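Local coordinates for spike protein P1 (Pseudoalteromonas phage pm2, PDB 2VVD) that binds the host receptor through this C-terminal domain of the spike, which stands at the fivefold vertices of the virion, at residues F38-V43 and V124-P129; Y16-K21 and Y147-T152; K61-D66 and T101-G106. All blocks are in the same frame, centred on the assembly; numbering follows the deposited sequence.

Contact 1 pairs the outermost strand 39-43 with strand 123-131 in one of the domain's two four-stranded antiparallel sheets. Contact 2 joins the loops after strand 11-15 and before strand 152-159, neighbours in the other sheet; contact 3 ties the loop after strand 52-60 to the one before strand 112-118. Along the chain contact 2 spans both others, with contact 3 between the strands of contact 1. Tyr16, against Phe38 and Pro129, links contact 2 to the sheet of contact 1, centres about 18 Å apart. Contacts 2 and 3, centres about 13 Å apart, meet through Arg19 and Asp66, tying together loops at one end of the second sheet; the centres of contacts 1 and 3 are about 29 Å apart.

Contact 1. Residues F38-V43 and V124-P129; sequences FFDIDV and VHRVFP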
# COMPACT_ATOMS: atom_id res chain seq x y z
N PHE A 38 -6.72 4.41 -5.04
CA PHE A 38 -6.53 3.05 -5.53
C PHE A 38 -5.94 3.09 -6.92
O PHE A 38 -5.79 4.15 -7.52
CB PHE A 38 -7.88 2.34 -5.60
CG PHE A 38 -8.86 3.03 -6.50
CD1 PHE A 38 -8.90 2.76 -7.86
CD2 PHE A 38 -9.73 3.99 -5.99
CE1 PHE A 38 -9.79 3.41 -8.70
CE2 PHE A 38 -10.63 4.64 -6.82
CZ PHE A 38 -10.66 4.35 -8.17
N PHE A 39 -5.61 1.91 -7.43
CA PHE A 39 -5.36 1.75 -8.85
C PHE A 39 -5.92 0.41 -9.28
O PHE A 39 -6.06 -0.49 -8.46
CB PHE A 39 -3.86 1.88 -9.15
CG PHE A 39 -3.04 0.73 -8.65
CD1 PHE A 39 -2.80 -0.37 -9.46
CD2 PHE A 39 -2.48 0.77 -7.38
CE1 PHE A 39 -2.03 -1.44 -9.01
CE2 PHE A 39 -1.70 -0.29 -6.92
CZ PHE A 39 -1.48 -1.40 -7.73
N ASP A 40 -6.26 0.31 -10.56
CA ASP A 40 -6.77 -0.95 -11.13
C ASP A 40 -5.69 -1.67 -11.92
O ASP A 40 -4.87 -1.04 -12.59
CB ASP A 40 -7.98 -0.67 -12.05
CG ASP A 40 -9.20 -0.19 -11.28
OD1 ASP A 40 -9.27 -0.43 -10.06
OD2 ASP A 40 -10.08 0.44 -11.90
N ILE A 41 -5.69 -2.99 -11.82
CA ILE A 41 -4.83 -3.84 -12.65
C ILE A 41 -5.70 -4.82 -13.44
O ILE A 41 -6.49 -5.59 -12.86
CB ILE A 41 -3.76 -4.58 -11.81
CG1 ILE A 41 -2.89 -5.48 -12.71
CG2 ILE A 41 -4.40 -5.38 -10.69
CD1 ILE A 41 -1.63 -5.98 -12.04
N ASP A 42 -5.56 -4.77 -14.76
CA ASP A 42 -6.26 -5.66 -15.66
C ASP A 42 -5.39 -6.89 -15.89
O ASP A 42 -4.41 -6.84 -16.64
CB ASP A 42 -6.54 -4.96 -16.98
CG ASP A 42 -7.50 -5.73 -17.86
OD1 ASP A 42 -7.79 -6.91 -17.55
OD2 ASP A 42 -7.97 -5.16 -18.86
N VAL A 43 -5.74 -7.99 -15.24
CA VAL A 43 -4.95 -9.21 -15.33
C VAL A 43 -5.31 -9.90 -16.63
O VAL A 43 -6.47 -10.25 -16.83
CB VAL A 43 -5.23 -10.17 -14.14
CG1 VAL A 43 -4.55 -11.52 -14.36
CG2 VAL A 43 -4.76 -9.53 -12.83
N VAL A 124 -10.23 -7.18 -14.36
CA VAL A 124 -9.86 -6.04 -13.53
C VAL A 124 -9.97 -6.35 -12.04
O VAL A 124 -10.93 -6.99 -11.59
CB VAL A 124 -10.75 -4.82 -13.83
CG1 VAL A 124 -10.40 -3.65 -12.90
CG2 VAL A 124 -10.61 -4.40 -15.31
N HIS A 125 -8.97 -5.91 -11.29
CA HIS A 125 -9.02 -5.95 -9.83
C HIS A 125 -8.61 -4.59 -9.30
O HIS A 125 -7.72 -3.96 -9.87
CB HIS A 125 -8.07 -7.02 -9.30
CG HIS A 125 -8.43 -8.40 -9.74
ND1 HIS A 125 -9.27 -9.22 -9.01
CD2 HIS A 125 -8.09 -9.11 -10.84
CE1 HIS A 125 -9.41 -10.37 -9.64
NE2 HIS A 125 -8.71 -10.33 -10.75
N ARG A 126 -9.27 -4.13 -8.25
CA ARG A 126 -8.94 -2.85 -7.64
C ARG A 126 -8.01 -3.04 -6.45
O ARG A 126 -8.25 -3.91 -5.62
CB ARG A 126 -10.20 -2.12 -7.20
CG ARG A 126 -9.95 -0.70 -6.71
CD ARG A 126 -11.16 0.19 -6.95
NE ARG A 126 -11.36 0.44 -8.37
CZ ARG A 126 -12.34 1.18 -8.88
NH1 ARG A 126 -13.24 1.74 -8.09
NH2 ARG A 126 -12.42 1.35 -10.19
N VAL A 127 -6.97 -2.22 -6.37
CA VAL A 127 -5.91 -2.36 -5.37
C VAL A 127 -5.87 -1.10 -4.49
O VAL A 127 -5.72 0.00 -5.01
CB VAL A 127 -4.53 -2.54 -6.05
CG1 VAL A 127 -3.43 -2.77 -4.99
CG2 VAL A 127 -4.56 -3.69 -7.06
N PHE A 128 -5.99 -1.29 -3.18
CA PHE A 128 -5.89 -0.19 -2.22
C PHE A 128 -4.57 -0.27 -1.45
O PHE A 128 -4.40 -1.16 -0.62
CB PHE A 128 -7.05 -0.21 -1.23
CG PHE A 128 -8.39 0.02 -1.88
CD1 PHE A 128 -8.85 1.31 -2.10
CD2 PHE A 128 -9.18 -1.06 -2.26
CE1 PHE A 128 -10.08 1.52 -2.70
CE2 PHE A 128 -10.41 -0.86 -2.85
CZ PHE A 128 -10.86 0.43 -3.08
N PRO A 129 -3.63 0.65 -1.74
CA PRO A 129 -2.45 0.79 -0.90
C PRO A 129 -2.82 1.44 0.42
O PRO A 129 -3.33 2.56 0.42
CB PRO A 129 -1.52 1.70 -1.72
CG PRO A 129 -2.13 1.83 -3.06
CD PRO A 129 -3.58 1.59 -2.88
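Strand 39-43, at the margin of a four-stranded antiparallel sheet, pairs here with strand 123-131. Phe39 and Val127 form one hydrogen-bonded pair, with Phe39 N to Val127 O at 3.1 Å and Val127 N to Phe39 O at 2.9 Å; Ile41 and His125 form the next. Between them the non-hydrogen-bonded pair Asp40 and Arg126 carries a salt bridge. Arg126 presents its side to the carboxylate: NE meets Asp40 OD1 at 2.8 Å and NH2 meets Asp40 OD2 at 3.0 Å, each on a syn lone pair, with the two planar groups only 10° from coplanar. A bend at chi3 (-69°) turns the guanidinium so that one of its faces also lies flat on the Phe38 ring, planes 16° apart, while Arg126 CD sits over the same ring 3.8 Å from its centroid. Salt bridge and stack together fix the rotation of the arginine head, whose NH1 reaches on to Glu32. On the other face of the sheet, Val127 CB rests over the Phe39 ring and Ile41 CG2 packs against Val127 CG2 at 4.0 Å. This face turns to the second sheet, where Phe39 meets Phe13 and Val157: two antiparallel sheets packed face to face as in a beta-sandwich, each with strand order 1-4-2-3, consistent with a jelly-roll-like fold.

Contact 2. Residues Y16-K21 and Y147-T152; sequences YSARAK and YDESFT
Ser150 holds the carbonyl of Ala20 with both its backbone N, at 2.8 Å from Ala20 O, and its OG, at 2.7 Å. The amide bond is nearly straight (167°), whereas the hydroxyl comes from above the carbonyl plane. Ser150 OG stands between its own backbone N and carbonyl carbon (chi1 72°), a rotation that lets it serve both sides: while donating to Ala20 it accepts from Thr152 N, closing an ST turn just where strand 152-159 begins. On the other side of the alanine, Ala20 N donates to Thr152 O at 2.7 Å. Arg19 reaches back over the same turn. Its chain bends at chi3, and NH1 bonds to Ser150 O at 3.0 Å from well above the carbonyl plane. Glu149 lies across the arginine at about a right angle, with OE1 over one face of the guanidinium, 4.0 Å from Arg19 NE; no N-H points at it, so this long salt bridge rests on charge alone. A water completes the link, accepting from Arg19 N and donating to Glu149 OE1.

These loops lead out of strand 11-15 and into strand 152-159, antiparallel neighbours in one sheet of the domain, and the contact extends their association beyond the regular strands. Lys21 runs extended along the backbone of Tyr147 and Asp148, ahead of the turn, its CD 3.3 Å from Tyr147 O, and its CA makes a CA-H...O contact with Asp148 O.

Farther out, Asp66 binds Arg19 NH2 in a salt bridge, and the carbonyls of Asn34 and Asn35 receive Lys21 NZ. Thr152 OG1 is held by Glu131 and His60, while Tyr147 OH bonds to Glu26 beside helix 28-33.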
# COMPACT_ATOMS: atom_id res chain seq x y z
N TYR A 16 1.91 8.12 -5.74
CA TYR A 16 1.10 8.89 -4.79
C TYR A 16 1.96 9.87 -4.01
O TYR A 16 3.05 9.53 -3.53
CB TYR A 16 0.34 7.97 -3.83
CG TYR A 16 -0.58 6.97 -4.51
CD1 TYR A 16 -1.86 7.33 -4.92
CD2 TYR A 16 -0.17 5.65 -4.73
CE1 TYR A 16 -2.71 6.40 -5.54
CE2 TYR A 16 -1.01 4.72 -5.35
CZ TYR A 16 -2.28 5.10 -5.75
OH TYR A 16 -3.09 4.18 -6.37
N SER A 17 1.47 11.10 -3.91
CA SER A 17 2.12 12.16 -3.14
C SER A 17 1.51 12.27 -1.75
O SER A 17 2.18 12.67 -0.80
CB SER A 17 1.96 13.50 -3.88
OG SER A 17 0.58 13.81 -4.02
N ALA A 18 0.23 11.90 -1.64
CA ALA A 18 -0.50 11.98 -0.39
C ALA A 18 -0.17 10.80 0.51
O ALA A 18 0.05 9.68 0.04
CB ALA A 18 -2.01 12.02 -0.65
N ARG A 19 -0.14 11.07 1.82
CA ARG A 19 0.05 10.03 2.81
C ARG A 19 -1.09 9.02 2.76
O ARG A 19 -2.26 9.40 2.67
CB ARG A 19 0.10 10.64 4.21
CG ARG A 19 1.30 11.53 4.46
CD ARG A 19 1.47 11.76 5.93
NE ARG A 19 0.85 12.99 6.38
CZ ARG A 19 0.29 13.19 7.58
NH1 ARG A 19 0.20 12.22 8.48
NH2 ARG A 19 -0.20 14.38 7.85
N ALA A 20 -0.73 7.74 2.81
CA ALA A 20 -1.72 6.67 2.76
C ALA A 20 -2.51 6.64 4.07
O ALA A 20 -1.99 6.98 5.13
CB ALA A 20 -1.05 5.34 2.52
N LYS A 21 -3.77 6.24 3.97
CA LYS A 21 -4.64 6.21 5.14
C LYS A 21 -4.56 4.88 5.87
O LYS A 21 -4.24 3.84 5.27
CB LYS A 21 -6.08 6.53 4.74
CG LYS A 21 -6.26 7.96 4.25
CD LYS A 21 -7.68 8.26 3.81
CE LYS A 21 -7.75 9.69 3.27
NZ LYS A 21 -9.12 10.14 2.91
N TYR A 147 -8.82 5.46 8.81
CA TYR A 147 -9.15 6.40 7.73
C TYR A 147 -8.51 7.80 7.84
O TYR A 147 -8.72 8.63 6.96
CB TYR A 147 -10.66 6.48 7.48
CG TYR A 147 -11.29 5.14 7.16
CD1 TYR A 147 -10.88 4.41 6.04
CD2 TYR A 147 -12.29 4.60 7.96
CE1 TYR A 147 -11.46 3.17 5.73
CE2 TYR A 147 -12.87 3.36 7.66
CZ TYR A 147 -12.45 2.66 6.55
OH TYR A 147 -13.01 1.44 6.24
N ASP A 148 -7.75 8.06 8.90
CA ASP A 148 -6.86 9.23 8.91
C ASP A 148 -5.64 8.93 8.06
O ASP A 148 -5.31 7.77 7.83
CB ASP A 148 -6.39 9.58 10.33
CG ASP A 148 -7.51 10.11 11.20
OD1 ASP A 148 -8.56 10.49 10.66
OD2 ASP A 148 -7.33 10.15 12.44
N GLU A 149 -4.96 9.98 7.60
CA GLU A 149 -3.69 9.81 6.92
C GLU A 149 -2.64 9.37 7.93
O GLU A 149 -2.53 9.95 9.02
CB GLU A 149 -3.27 11.10 6.21
CG GLU A 149 -4.03 11.34 4.90
CD GLU A 149 -3.57 12.58 4.15
OE1 GLU A 149 -2.76 13.35 4.70
OE2 GLU A 149 -4.02 12.78 3.01
N SER A 150 -1.90 8.33 7.57
CA SER A 150 -0.90 7.72 8.45
C SER A 150 0.45 8.37 8.20
O SER A 150 0.52 9.39 7.56
CB SER A 150 -0.82 6.22 8.15
OG SER A 150 -0.19 6.02 6.89
N PHE A 151 1.52 7.75 8.70
CA PHE A 151 2.90 8.21 8.46
C PHE A 151 3.54 7.48 7.27
O PHE A 151 4.76 7.55 7.08
CB PHE A 151 3.74 8.01 9.73
CG PHE A 151 3.14 8.64 10.95
CD1 PHE A 151 3.29 10.00 11.18
CD2 PHE A 151 2.41 7.89 11.85
CE1 PHE A 151 2.73 10.59 12.30
CE2 PHE A 151 1.84 8.47 12.97
CZ PHE A 151 2.00 9.82 13.20
N THR A 152 2.72 6.80 6.48
CA THR A 152 3.16 5.97 5.38
C THR A 152 2.70 6.53 4.05
O THR A 152 1.55 6.94 3.90
CB THR A 152 2.60 4.54 5.53
OG1 THR A 152 3.01 4.01 6.80
CG2 THR A 152 3.08 3.64 4.39
O HOH W 1 -0.66 13.87 2.50

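Contact 3. Residues K61-D66 and T101-G106; sequences KSKGVD and TGSHSG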
# COMPACT_ATOMS: atom_id res chain seq x y z
N LYS A 61 7.60 8.30 7.42
CA LYS A 61 8.11 9.55 7.99
C LYS A 61 7.19 9.99 9.13
O LYS A 61 6.03 10.34 8.90
CB LYS A 61 8.19 10.64 6.92
CG LYS A 61 8.94 11.87 7.42
CD LYS A 61 8.88 13.03 6.46
CE LYS A 61 9.78 14.16 6.96
NZ LYS A 61 9.35 15.51 6.49
N SER A 62 7.73 10.01 10.35
CA SER A 62 6.94 10.29 11.56
C SER A 62 7.38 11.53 12.34
O SER A 62 6.56 12.15 13.01
CB SER A 62 6.96 9.08 12.50
OG SER A 62 8.26 8.88 13.01
N LYS A 63 8.67 11.86 12.27
CA LYS A 63 9.24 12.95 13.07
C LYS A 63 8.54 14.27 12.78
O LYS A 63 8.67 14.83 11.69
CB LYS A 63 10.75 13.09 12.81
CG LYS A 63 11.57 11.90 13.31
CD LYS A 63 13.05 12.06 12.99
CE LYS A 63 13.90 10.98 13.67
NZ LYS A 63 14.23 11.31 15.08
N GLY A 64 7.78 14.77 13.75
CA GLY A 64 7.10 16.06 13.61
C GLY A 64 5.84 16.07 12.75
O GLY A 64 5.20 17.11 12.62
N VAL A 65 5.48 14.92 12.19
CA VAL A 65 4.32 14.83 11.30
C VAL A 65 3.04 14.91 12.14
O VAL A 65 2.85 14.12 13.07
CB VAL A 65 4.34 13.53 10.46
CG1 VAL A 65 3.14 13.48 9.52
CG2 VAL A 65 5.64 13.43 9.65
N ASP A 66 2.19 15.88 11.80
CA ASP A 66 1.02 16.23 12.61
C ASP A 66 1.41 16.68 14.03
O ASP A 66 0.57 16.69 14.92
CB ASP A 66 0.01 15.08 12.66
CG ASP A 66 -0.56 14.74 11.29
OD1 ASP A 66 -0.47 15.58 10.37
OD2 ASP A 66 -1.12 13.64 11.14
N THR A 101 9.54 -0.38 12.83
CA THR A 101 9.22 0.32 14.08
C THR A 101 10.23 1.43 14.38
O THR A 101 11.14 1.69 13.58
CB THR A 101 9.12 -0.67 15.26
OG1 THR A 101 8.56 -0.00 16.41
CG2 THR A 101 10.48 -1.26 15.61
N GLY A 102 10.05 2.11 15.51
CA GLY A 102 10.90 3.24 15.91
C GLY A 102 10.53 4.55 15.23
O GLY A 102 9.48 4.66 14.59
N SER A 103 11.39 5.55 15.39
CA SER A 103 11.21 6.86 14.75
C SER A 103 11.60 6.78 13.27
O SER A 103 12.49 6.01 12.90
CB SER A 103 12.08 7.90 15.47
OG SER A 103 11.53 9.19 15.34
N HIS A 104 10.94 7.58 12.43
CA HIS A 104 11.18 7.58 10.98
C HIS A 104 11.43 8.98 10.42
O HIS A 104 10.57 9.84 10.52
CB HIS A 104 9.99 6.96 10.25
CG HIS A 104 9.53 5.65 10.81
ND1 HIS A 104 10.19 4.47 10.59
CD2 HIS A 104 8.45 5.34 11.57
CE1 HIS A 104 9.55 3.48 11.20
NE2 HIS A 104 8.49 3.98 11.80
N SER A 105 12.59 9.18 9.79
CA SER A 105 12.97 10.48 9.19
C SER A 105 12.54 10.60 7.73
O SER A 105 12.48 11.70 7.18
CB SER A 105 14.49 10.69 9.26
OG SER A 105 14.97 10.67 10.59
N GLY A 106 12.25 9.47 7.09
CA GLY A 106 11.77 9.47 5.72
C GLY A 106 12.84 9.87 4.72
O GLY A 106 12.55 10.57 3.75
O HOH W 2 8.79 9.86 15.33
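His104 O is gripped by two successive amides, Ser62 N at 2.9 Å and Lys63 N at 3.3 Å, which arrive from opposite faces of the carbonyl plane. Lys61 CA adds a CA-H...O contact to the same oxygen. In return Ser62 OG accepts from His104 N at 3.0 Å; its chi1 of 67° sets the hydroxyl between the serine's own N and carbonyl carbon, turned to the facing loop. The same OG donates to a water, 2.6 Å away, which may bridge onward to Ser103 OG in one of that serine's two conformers. The Lys63 chain passes alongside the second loop, with CE 3.3 Å from Ser105 OG. Its bend at chi4 turns the ammonium toward Asp70 O, and Tyr71 offers it a cation-pi contact. Gly106 CA packs 4.0 Å from Lys61 CB. His104 is anchored by NE2 to Ile74 O, its side chain about 8 Å from a bound calcium ion. The motif is a type II beta turn, closed by Val65 N to Ser62 O (3.1 Å) with Gly64 at positive phi in third position, and held through the amides of its first two residues, Ser62 and Lys63, beside the calcium site of Ser73, Asp135 and Asp137, one of two in the domain.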